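Local coordinates for capsular polysaccharide biosynthesis protein (Burkholderia pseudomallei, PDB 4BQN) that binds coenzyme A and probably acts as an acetyltransferase in the biosynthesis of capsular polysaccharide, at residues R31-V36 / L60-Y65; L206-A211 / F227-D232; E47-H52 / E75-V80. The protein carries 1 engineered substitution. All blocks are in the same frame, centred on the assembly; numbering follows the deposited sequence. Where two conformers were deposited one is given.

Contact 1. Residues R31-V36 / L60-Y65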
# COMPACT_ATOMS: atom_id res chain seq x y z
N ARG A 31 -8.41 10.87 24.18
CA ARG A 31 -8.51 11.13 25.63
C ARG A 31 -7.29 10.56 26.36
O ARG A 31 -6.81 11.14 27.34
CB ARG A 31 -9.81 10.53 26.19
CG ARG A 31 -10.02 10.65 27.69
CD ARG A 31 -11.12 9.70 28.17
NE ARG A 31 -10.71 8.30 28.00
CZ ARG A 31 -11.55 7.27 27.88
NH1 ARG A 31 -12.86 7.46 27.92
NH2 ARG A 31 -11.06 6.05 27.73
N ASP A 32 -6.79 9.43 25.88
CA ASP A 32 -5.77 8.64 26.58
C ASP A 32 -4.35 8.77 26.05
O ASP A 32 -3.39 8.49 26.77
CB ASP A 32 -6.14 7.15 26.58
CG ASP A 32 -7.45 6.86 27.31
OD1 ASP A 32 -7.80 7.61 28.24
OD2 ASP A 32 -8.12 5.87 26.95
N TRP A 33 -4.22 9.17 24.78
CA TRP A 33 -2.95 9.07 24.08
C TRP A 33 -2.56 10.36 23.39
O TRP A 33 -3.40 11.00 22.75
CB TRP A 33 -3.02 7.96 23.02
CG TRP A 33 -3.26 6.61 23.59
CD1 TRP A 33 -4.46 5.97 23.72
CD2 TRP A 33 -2.27 5.73 24.12
NE1 TRP A 33 -4.27 4.73 24.29
CE2 TRP A 33 -2.94 4.56 24.57
CE3 TRP A 33 -0.87 5.81 24.27
CZ2 TRP A 33 -2.25 3.47 25.13
CZ3 TRP A 33 -0.19 4.74 24.83
CH2 TRP A 33 -0.89 3.58 25.26
N GLU A 34 -1.28 10.71 23.53
CA GLU A 34 -0.72 11.87 22.83
C GLU A 34 0.35 11.40 21.85
O GLU A 34 1.27 10.65 22.21
CB GLU A 34 -0.14 12.90 23.81
CG GLU A 34 0.41 14.14 23.11
CD GLU A 34 1.06 15.16 24.04
OE1 GLU A 34 0.98 15.01 25.28
OE2 GLU A 34 1.67 16.12 23.53
N LEU A 35 0.22 11.83 20.60
CA LEU A 35 1.15 11.44 19.54
C LEU A 35 2.46 12.21 19.63
O LEU A 35 2.46 13.45 19.76
CB LEU A 35 0.51 11.68 18.17
CG LEU A 35 1.37 11.37 16.94
CD1 LEU A 35 1.71 9.89 16.87
CD2 LEU A 35 0.66 11.82 15.68
N VAL A 36 3.57 11.49 19.53
CA VAL A 36 4.89 12.08 19.27
C VAL A 36 5.25 11.60 17.87
O VAL A 36 5.50 10.41 17.66
CB VAL A 36 5.94 11.64 20.32
CG1 VAL A 36 7.28 12.33 20.07
CG2 VAL A 36 5.44 11.93 21.73
N LEU A 60 8.40 6.52 25.05
CA LEU A 60 7.07 6.08 24.63
C LEU A 60 6.46 5.02 25.55
O LEU A 60 7.15 4.11 26.02
CB LEU A 60 7.11 5.52 23.21
CG LEU A 60 7.51 6.50 22.10
CD1 LEU A 60 7.57 5.71 20.80
CD2 LEU A 60 6.55 7.68 22.02
N ASP A 61 5.15 5.16 25.79
CA ASP A 61 4.35 4.09 26.36
C ASP A 61 3.98 3.06 25.30
O ASP A 61 3.86 1.87 25.60
CB ASP A 61 3.10 4.66 27.02
CG ASP A 61 3.42 5.57 28.16
OD1 ASP A 61 3.80 5.06 29.23
OD2 ASP A 61 3.31 6.80 27.99
N LEU A 62 3.78 3.54 24.07
CA LEU A 62 3.32 2.69 22.97
C LEU A 62 4.06 3.03 21.69
O LEU A 62 4.15 4.20 21.32
CB LEU A 62 1.82 2.87 22.77
CG LEU A 62 1.17 2.23 21.53
CD1 LEU A 62 1.27 0.71 21.56
CD2 LEU A 62 -0.27 2.70 21.37
N PHE A 63 4.56 2.00 21.01
CA PHE A 63 5.20 2.15 19.70
C PHE A 63 4.40 1.26 18.76
O PHE A 63 4.49 0.03 18.84
CB PHE A 63 6.67 1.71 19.79
CG PHE A 63 7.48 1.92 18.53
CD1 PHE A 63 7.56 3.16 17.91
CD2 PHE A 63 8.23 0.87 18.01
CE1 PHE A 63 8.34 3.35 16.77
CE2 PHE A 63 9.01 1.04 16.87
CZ PHE A 63 9.07 2.28 16.25
N LEU A 64 3.57 1.89 17.93
CA LEU A 64 2.87 1.18 16.86
C LEU A 64 3.74 1.28 15.64
O LEU A 64 4.16 2.36 15.26
CB LEU A 64 1.51 1.81 16.57
CG LEU A 64 0.37 1.59 17.56
CD1 LEU A 64 -0.79 2.54 17.27
CD2 LEU A 64 -0.11 0.14 17.55
N TYR A 65 4.05 0.14 15.02
CA TYR A 65 4.99 0.19 13.92
C TYR A 65 4.68 -0.86 12.89
O TYR A 65 4.09 -1.91 13.20
CB TYR A 65 6.44 0.01 14.44
CG TYR A 65 6.70 -1.38 14.95
CD1 TYR A 65 6.35 -1.76 16.25
CD2 TYR A 65 7.24 -2.34 14.10
CE1 TYR A 65 6.54 -3.06 16.70
CE2 TYR A 65 7.44 -3.65 14.54
CZ TYR A 65 7.08 -3.99 15.83
OH TYR A 65 7.28 -5.28 16.25

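Contact 2. Residues L206-A211 / F227-D232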
# COMPACT_ATOMS: atom_id res chain seq x y z
N LEU A 206 -10.64 1.30 4.80
CA LEU A 206 -9.62 0.38 5.28
C LEU A 206 -8.76 0.98 6.41
O LEU A 206 -8.42 0.28 7.37
CB LEU A 206 -8.76 -0.16 4.14
CG LEU A 206 -7.77 -1.27 4.55
CD1 LEU A 206 -8.50 -2.44 5.22
CD2 LEU A 206 -6.97 -1.72 3.35
N MET A 207 -8.44 2.28 6.31
CA MET A 207 -7.72 2.93 7.40
C MET A 207 -8.53 2.91 8.69
O MET A 207 -7.95 2.71 9.77
CB MET A 207 -7.36 4.38 7.02
CG MET A 207 -6.27 4.49 5.95
SD MET A 207 -4.75 3.58 6.27
CE MET A 207 -4.30 4.24 7.88
N ARG A 208 -9.84 3.13 8.61
CA ARG A 208 -10.69 3.03 9.81
C ARG A 208 -10.62 1.62 10.37
O ARG A 208 -10.54 1.43 11.59
CB ARG A 208 -12.12 3.41 9.52
CG ARG A 208 -12.31 4.89 9.24
CD ARG A 208 -13.79 5.26 9.26
NE ARG A 208 -14.57 4.58 8.23
CZ ARG A 208 -14.82 5.08 7.01
NH1 ARG A 208 -14.28 6.24 6.62
NH2 ARG A 208 -15.58 4.39 6.16
N GLU A 209 -10.68 0.62 9.49
CA GLU A 209 -10.70 -0.76 9.96
C GLU A 209 -9.42 -1.12 10.71
O GLU A 209 -9.47 -1.70 11.80
CB GLU A 209 -10.96 -1.75 8.82
CG GLU A 209 -11.47 -3.09 9.32
CD GLU A 209 -12.84 -3.00 9.98
OE1 GLU A 209 -13.68 -2.17 9.55
OE2 GLU A 209 -13.10 -3.76 10.94
N ILE A 210 -8.26 -0.78 10.14
CA ILE A 210 -6.99 -1.11 10.80
C ILE A 210 -6.83 -0.32 12.11
O ILE A 210 -6.36 -0.87 13.11
CB ILE A 210 -5.76 -0.98 9.86
CG1 ILE A 210 -4.50 -1.58 10.48
CG2 ILE A 210 -5.50 0.46 9.46
CD1 ILE A 210 -4.56 -3.07 10.62
N ALA A 211 -7.25 0.95 12.11
CA ALA A 211 -7.22 1.74 13.35
C ALA A 211 -8.10 1.09 14.42
O ALA A 211 -7.72 1.03 15.59
CB ALA A 211 -7.67 3.17 13.07
N PHE A 227 -14.49 7.13 14.38
CA PHE A 227 -13.52 7.96 13.68
C PHE A 227 -14.19 9.09 12.92
O PHE A 227 -15.39 9.05 12.65
CB PHE A 227 -12.68 7.11 12.71
CG PHE A 227 -11.94 5.99 13.39
CD1 PHE A 227 -10.89 6.24 14.26
CD2 PHE A 227 -12.33 4.67 13.18
CE1 PHE A 227 -10.22 5.21 14.91
CE2 PHE A 227 -11.65 3.62 13.81
CZ PHE A 227 -10.60 3.89 14.68
N ASP A 228 -13.38 10.07 12.53
CA ASP A 228 -13.82 11.14 11.64
C ASP A 228 -14.01 10.51 10.26
O ASP A 228 -13.05 10.11 9.62
CB ASP A 228 -12.76 12.25 11.59
CG ASP A 228 -13.14 13.40 10.66
OD1 ASP A 228 -14.11 13.30 9.88
OD2 ASP A 228 -12.42 14.42 10.71
N GLN A 229 -15.26 10.41 9.82
CA GLN A 229 -15.61 9.79 8.53
C GLN A 229 -15.12 10.57 7.32
O GLN A 229 -15.14 10.06 6.20
CB GLN A 229 -17.13 9.58 8.42
CG GLN A 229 -17.74 8.76 9.54
CD GLN A 229 -17.20 7.34 9.56
OE1 GLN A 229 -17.32 6.60 8.58
NE2 GLN A 229 -16.61 6.95 10.69
N ASN A 230 -14.70 11.82 7.53
CA ASN A 230 -14.20 12.64 6.42
C ASN A 230 -12.72 12.46 6.13
O ASN A 230 -12.23 12.90 5.09
CB ASN A 230 -14.51 14.12 6.66
CG ASN A 230 -16.00 14.39 6.76
OD1 ASN A 230 -16.79 13.95 5.92
ND2 ASN A 230 -16.39 15.13 7.80
N LEU A 231 -12.00 11.81 7.04
CA LEU A 231 -10.57 11.63 6.85
C LEU A 231 -10.29 10.56 5.80
O LEU A 231 -10.85 9.48 5.86
CB LEU A 231 -9.92 11.21 8.17
CG LEU A 231 -9.72 12.25 9.27
CD1 LEU A 231 -8.93 11.58 10.38
CD2 LEU A 231 -9.00 13.49 8.76
N ASP A 232 -9.44 10.88 4.83
CA ASP A 232 -9.08 9.94 3.77
C ASP A 232 -7.62 10.25 3.43
O ASP A 232 -7.32 10.88 2.40
CB ASP A 232 -10.02 10.13 2.58
CG ASP A 232 -10.01 8.97 1.60
OD1 ASP A 232 -9.35 7.94 1.85
OD2 ASP A 232 -10.68 9.10 0.56
O HOH W 1 -12.45 8.13 7.69
O HOH W 2 -15.34 8.00 4.61

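Contact 3. Residues E47-H52 / E75-V80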
# COMPACT_ATOMS: atom_id res chain seq x y z
N GLU A 47 19.75 12.09 10.72
CA GLU A 47 19.71 12.93 11.90
C GLU A 47 18.39 12.72 12.64
O GLU A 47 18.36 12.61 13.87
CB GLU A 47 19.92 14.40 11.51
CG GLU A 47 21.34 14.74 11.07
CD GLU A 47 21.75 14.14 9.74
OE1 GLU A 47 20.88 13.96 8.85
OE2 GLU A 47 22.95 13.85 9.56
N GLN A 48 17.29 12.64 11.89
CA GLN A 48 15.97 12.44 12.51
C GLN A 48 15.85 11.08 13.19
O GLN A 48 15.38 10.99 14.32
CB GLN A 48 14.85 12.61 11.49
CG GLN A 48 14.67 14.06 11.09
CD GLN A 48 13.83 14.25 9.85
OE1 GLN A 48 13.64 13.33 9.06
NE2 GLN A 48 13.33 15.46 9.66
N ILE A 49 16.29 10.04 12.49
CA ILE A 49 16.16 8.69 13.06
C ILE A 49 17.06 8.49 14.28
O ILE A 49 16.66 7.81 15.25
CB ILE A 49 16.31 7.58 11.98
CG1 ILE A 49 15.45 6.38 12.35
CG2 ILE A 49 17.77 7.20 11.75
CD1 ILE A 49 13.96 6.60 12.14
N ASP A 50 18.24 9.12 14.25
CA ASP A 50 19.14 9.13 15.41
C ASP A 50 18.47 9.78 16.61
O ASP A 50 18.51 9.25 17.73
CB ASP A 50 20.43 9.90 15.10
CG ASP A 50 21.43 9.12 14.25
OD1 ASP A 50 21.31 7.89 14.06
OD2 ASP A 50 22.38 9.77 13.77
N ARG A 51 17.83 10.93 16.38
CA ARG A 51 17.16 11.68 17.44
C ARG A 51 16.00 10.87 18.03
O ARG A 51 15.79 10.84 19.24
CB ARG A 51 16.66 13.01 16.88
CG ARG A 51 16.15 14.01 17.91
CD ARG A 51 15.88 15.38 17.29
NE ARG A 51 16.64 15.59 16.06
CZ ARG A 51 16.10 15.74 14.85
NH1 ARG A 51 14.78 15.75 14.69
NH2 ARG A 51 16.88 15.90 13.79
N HIS A 52 15.25 10.20 17.15
CA HIS A 52 14.13 9.41 17.65
C HIS A 52 14.61 8.25 18.50
O HIS A 52 13.97 7.94 19.50
CB HIS A 52 13.24 8.92 16.51
CG HIS A 52 12.46 10.01 15.86
ND1 HIS A 52 11.71 10.92 16.58
CD2 HIS A 52 12.32 10.34 14.56
CE1 HIS A 52 11.14 11.77 15.75
NE2 HIS A 52 11.49 11.44 14.52
N GLU A 75 20.28 -0.64 9.28
CA GLU A 75 19.81 -0.98 10.62
C GLU A 75 19.03 0.13 11.31
O GLU A 75 18.06 -0.15 12.01
CB GLU A 75 20.99 -1.40 11.49
CG GLU A 75 20.58 -1.92 12.86
CD GLU A 75 21.74 -2.35 13.71
OE1 GLU A 75 22.79 -1.69 13.68
OE2 GLU A 75 21.58 -3.36 14.42
N LYS A 76 19.47 1.39 11.16
CA LYS A 76 18.88 2.49 11.93
C LYS A 76 17.39 2.69 11.67
O LYS A 76 16.69 3.22 12.52
CB LYS A 76 19.62 3.81 11.66
CG LYS A 76 21.03 3.86 12.21
CD LYS A 76 21.64 5.23 11.96
CE LYS A 76 22.97 5.37 12.67
NZ LYS A 76 23.41 6.78 12.55
N TYR A 77 16.92 2.28 10.48
CA TYR A 77 15.52 2.47 10.07
C TYR A 77 14.70 1.20 10.27
O TYR A 77 13.49 1.19 10.03
CB TYR A 77 15.45 2.90 8.60
CG TYR A 77 16.29 4.13 8.33
CD1 TYR A 77 15.78 5.40 8.56
CD2 TYR A 77 17.60 4.01 7.88
CE1 TYR A 77 16.54 6.53 8.35
CE2 TYR A 77 18.38 5.13 7.66
CZ TYR A 77 17.84 6.39 7.90
OH TYR A 77 18.59 7.53 7.70
N SER A 78 15.35 0.12 10.70
CA SER A 78 14.68 -1.17 10.82
C SER A 78 13.79 -1.24 12.06
O SER A 78 14.12 -0.65 13.11
CB SER A 78 15.69 -2.32 10.81
OG SER A 78 16.43 -2.35 12.02
N SER A 79 12.66 -1.93 11.95
CA SER A 79 11.74 -2.01 13.08
C SER A 79 12.35 -2.73 14.29
O SER A 79 12.12 -2.32 15.42
CB SER A 79 10.42 -2.65 12.66
OG SER A 79 10.62 -3.90 12.00
N VAL A 80 13.15 -3.76 14.04
CA VAL A 80 13.83 -4.49 15.13
C VAL A 80 14.69 -3.54 15.96
O VAL A 80 14.64 -3.55 17.19
CB VAL A 80 14.67 -5.65 14.57
CG1 VAL A 80 15.75 -6.10 15.56
CG2 VAL A 80 13.77 -6.82 14.21
O HOH W 3 17.78 4.87 14.71

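Contact 1. Residues R31-V36 / L60-Y65
Trp-33 and Leu-62 carry the apolar part of this contact. The six-membered ring of Trp-33 reaches Leu-62 with its far rim: CZ3 lies 3.4 Å from Leu-62 CB. Above it, Leu-62 CD2 sits over one face in a CH-pi contact, 4.1 Å from the ring centroid and 13° off the normal. Leu-62 CG is anti to the backbone N (chi1 171°), and this torsion helps bring the methyl over the indole, the two side chains meeting at about a right angle. Asp-61 adds a carbon contact, its CB coming in obliquely to Trp-33 CZ3 at 4.0 Å. Further along, Val-36 CB and Leu-60 CD2 approach to 4.4 Å, a looser touch.

Polar groups contribute no hydrogen bond between 31-36 and 60-65. Asp-61 OD2 instead accepts from the backbone N of Lys-7, and within 31-36 Arg-31 grips Asp-32 side-on, NE to OD1 and NH2 to OD2.

The backbones stay well apart, with the CA atoms of Trp-33 and Leu-62 9.0 Å from each other, because strand 6-11 runs between strands 33-35 and 62-65 in the parallel sheet. Phe-29 of helix 27-32 stacks on Trp-33, and Leu-93 of strand 91-94 packs against Leu-62.

Contact 2. Residues L206-A211 / F227-D232
Arg-208 and Ala-211 of helix 204-217 receive Phe-227 and Gln-229 from the irregular chain that follows, a partly buried helix-to-loop contact in which apolar packing is joined by water bridges. The evidence for packing lies in the Phe-227 ring, whose CD2-CE2-CZ side meets the helix. Phe-227 CZ comes to 3.4 Å from Ala-211 CB, and Phe-227 CD2 is 3.9 Å from Arg-208 CB. Between them, Phe-227 CE2 lies 3.3 Å from Arg-208 O; this oxygen and the Ala-211 methyl both come to the ring obliquely. The side chains of Arg-208 and Phe-227 run antiparallel, with guanidinium and ring planes 36° apart. Met-22 of helix 15-24 touches both Ala-211 and Phe-227.

Residues 228-231 form a type I beta turn, with an Asx turn at its start: Asp-228 OD1 accepts from Asn-230 N at 2.8 Å. The turn presents backbone carbonyls to the arginine through two waters. One water accepts from Arg-208 NH1 and donates to Asp-228 O and Leu-231 O; the second, also bound to NH1, donates to Gln-229 O at 2.6 Å.

Direct polar contact is of another kind. Gln-229 OE1 stands over the centre of one guanidinium face, 3.3 Å from Arg-208 CZ, with the amide and guanidinium planes 48° apart. Gln-229 OE1 is also 3.4 Å from Arg-208 NE, at too poor an angle for a hydrogen bond, although the positive charge probably attracts the amide oxygen. A bend in the glutamine chain (chi2 -63°) brings its amide back across the arginine, and Gln-229 NE2 donates to Phe-227 O at 3.1 Å from above the carbonyl plane.

Contact 3. Residues E47-H52 / E75-V80
Helix 46-56 meets the 3-10 segment 75-77 that precedes helix 79-83, through a salt bridge on one side and apolar packing on the other. Lys-76 reaches across helix 46-56 with its chain extended beyond CG, and NZ donates to the syn lone pair of Asp-50 OD1 at 2.8 Å. The same ammonium has a second acid, Glu-46, so two carboxylates from one helix probably share its charge.

Ile-49 fills the apolar side. Ile-49 CG2 touches Tyr-77 CE1 at 3.7 Å, oblique to the ring, and stands 3.9 Å from Lys-76 CB, while Ile-49 CG1 is 3.4 Å from Lys-76 O. A chi1 of -148°, well off a staggered value, accompanies this fit.

Ser-78 is the N-cap of helix 79-83; its OG makes a weak bond to the backbone N of Phe-81. Glu-75 O accepts from both Ser-78 N and Ser-78 OG, the latter at 2.7 Å, tying the 3-10 segment to the cap. Between the two segments, one water donates to Ile-49 O at 3.2 Å and to Lys-76 O at 3.0 Å. Tyr-77, in a cation-pi contact with Arg-73, has its side chain about 9 Å from the bound coenzyme A.

In the fold
Contact 1 is the buried one of the three and joins two strands of the parallel sheet through carbon contacts with no hydrogen bond across. Contacts 2 and 3 are partly buried and mix packing with polar links: in contact 2 the hydrogen bonds across run through waters on an arginine, whereas contact 3 has a direct lysine-to-aspartate salt bridge. Strand 33-35, helix 46-56 and strand 62-65 form a beta-alpha-beta crossover shared by contacts 1 and 3, its strands separated in the sheet by strand 6-11. The two touch where Tyr-65 CD2 lies 3.5 Å from Ser-79 CB. Contact 2 touches neither, its nearest atoms about 7 Å from contact 1 and about 15 Å from contact 3.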